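Local coordinates for OTU domain-containing protein wMelOTU (Wolbachia pipientis wMel, PDB 6W9O) that probably acts as a deubiquitinase, a cysteine protease of the OTU family that cleaves ubiquitin from its conjugates, at residues C79-F82 with A83-N86. Residues are numbered along the deposited sequence; the frame is centred on the assembly and turned at random.
Sequences CREF and AQKN
Arg80 meets Gln84, and Glu81 meets Lys85, in a local contact over the last turn of helix 72-84. Ala83 N bonds to Cys79 O at 3.1 Å and Gln84 N to Arg80 O at 3.0 Å, both i to i+4 bonds. Gln84 N also bonds weakly to Glu81 O, an i to i+3 partner. Lys85 N has one partner of each kind, Glu81 O and Phe82 O, both weak, as Lys85 leaves helical geometry. Water 2 donates to Phe82 O (2.7 Å) and to Lys85 O, tying the last turn to the residue that follows it. The same water lies over the centre of one face of the Phe82 ring.

Gln84 NE2 sits over one face of the Arg80 guanidinium, 3.4 Å from Arg80 NH2, with the two planes steeply inclined at 73°. Both atoms are donors, so this is packing. Water 1 joins the pair: it accepts from Arg80 NE in the guanidinium plane and donates weakly to Gln84 OE1. Arg80 NH1 bonds weakly to Thr114 O. Glu81 and Lys85 run side by side. Both have CG anti to the carbonyl carbon (chi1 -72° and -68°) and extended chains, which puts Glu81 OE1 3.9 Å from Lys85 NZ, a long salt bridge.

Cys79 and Ala83 face inward onto Tyr113 of helix 105-116, while Phe82 packs edge-to-face with Phe91. The arrangement is typical of a helix C-terminus, where i to i+4 bonding gives way to weaker bonds, here in the helical part of an OTU fold.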
loop_
_atom_site.group_PDB
_atom_site.type_symbol
_atom_site.label_atom_id
_atom_site.label_comp_id
_atom_site.label_asym_id
_atom_site.label_seq_id
_atom_site.Cartn_x
_atom_site.Cartn_y
_atom_site.Cartn_z
ATOM N N CYS A 79 3.967 1.493 -10.965
ATOM C CA CYS A 79 4.109 2.914 -10.651
ATOM C C CYS A 79 4.952 3.599 -11.707
ATOM O O CYS A 79 4.644 4.722 -12.129
ATOM C CB CYS A 79 4.742 3.061 -9.255
ATOM S SG CYS A 79 3.594 2.470 -7.939
ATOM N N ARG A 80 6.005 2.916 -12.192
ATOM C CA ARG A 80 6.757 3.445 -13.321
ATOM C C ARG A 80 5.846 3.680 -14.514
ATOM O O ARG A 80 5.930 4.712 -15.186
ATOM C CB ARG A 80 7.857 2.445 -13.720
ATOM C CG ARG A 80 8.598 2.826 -14.957
ATOM C CD ARG A 80 9.652 1.773 -15.257
ATOM N NE ARG A 80 10.213 1.949 -16.582
ATOM C CZ ARG A 80 11.405 2.512 -16.804
ATOM N NH1 ARG A 80 12.152 2.931 -15.772
ATOM N NH2 ARG A 80 11.862 2.643 -18.052
ATOM N N GLU A 81 5.012 2.688 -14.829
ATOM C CA GLU A 81 4.144 2.827 -15.993
ATOM C C GLU A 81 3.153 3.972 -15.801
ATOM O O GLU A 81 2.895 4.734 -16.732
ATOM C CB GLU A 81 3.392 1.501 -16.190
ATOM C CG GLU A 81 4.328 0.418 -16.700
ATOM C CD GLU A 81 3.604 -0.867 -17.082
ATOM O OE1 GLU A 81 2.455 -1.086 -16.643
ATOM O OE2 GLU A 81 4.234 -1.670 -17.810
ATOM N N PHE A 82 2.582 4.094 -14.601
ATOM C CA PHE A 82 1.703 5.224 -14.336
ATOM C C PHE A 82 2.390 6.548 -14.661
ATOM O O PHE A 82 1.805 7.432 -15.310
ATOM C CB PHE A 82 1.254 5.155 -12.872
ATOM C CG PHE A 82 0.307 6.249 -12.483
ATOM C CD1 PHE A 82 -1.057 6.017 -12.449
ATOM C CD2 PHE A 82 0.805 7.513 -12.108
ATOM C CE1 PHE A 82 -1.962 7.036 -12.075
ATOM C CE2 PHE A 82 -0.064 8.511 -11.699
ATOM C CZ PHE A 82 -1.459 8.299 -11.694
ATOM N N ALA A 83 3.644 6.703 -14.225
ATOM C CA ALA A 83 4.374 7.949 -14.465
ATOM C C ALA A 83 4.719 8.165 -15.929
ATOM O O ALA A 83 4.799 9.317 -16.371
ATOM C CB ALA A 83 5.660 7.963 -13.643
ATOM N N GLN A 84 4.869 7.090 -16.714
ATOM C CA GLN A 84 5.155 7.240 -18.138
ATOM C C GLN A 84 3.921 7.508 -18.992
ATOM O O GLN A 84 4.073 7.933 -20.141
ATOM C CB GLN A 84 5.768 5.947 -18.665
ATOM C CG GLN A 84 7.158 5.724 -18.109
ATOM C CD GLN A 84 7.692 4.353 -18.455
ATOM O OE1 GLN A 84 6.948 3.371 -18.488
ATOM N NE2 GLN A 84 8.989 4.280 -18.700
ATOM N N LYS A 85 2.716 7.207 -18.520
ATOM C CA LYS A 85 1.515 7.230 -19.375
ATOM C C LYS A 85 0.621 8.433 -19.057
ATOM O O LYS A 85 -0.515 8.270 -18.578
ATOM C CB LYS A 85 0.722 5.907 -19.202
ATOM C CG LYS A 85 1.476 4.689 -19.773
ATOM C CD LYS A 85 0.721 3.390 -19.482
ATOM C CE LYS A 85 1.535 2.166 -19.908
ATOM N NZ LYS A 85 0.742 0.935 -19.570
ATOM N N ASN A 86 1.107 9.622 -19.422
ATOM C CA ASN A 86 0.330 10.881 -19.286
ATOM C C ASN A 86 -0.313 10.935 -17.901
ATOM O O ASN A 86 -1.546 10.973 -17.824
ATOM C CB ASN A 86 -0.738 10.959 -20.379
ATOM C CG ASN A 86 -1.473 12.280 -20.416
ATOM O OD1 ASN A 86 -2.650 12.327 -20.768
ATOM N ND2 ASN A 86 -0.791 13.357 -20.064
HETATM O O HOH W 1 7.942 0.280 -17.820
HETATM O O HOH W 2 -0.845 7.706 -15.880
#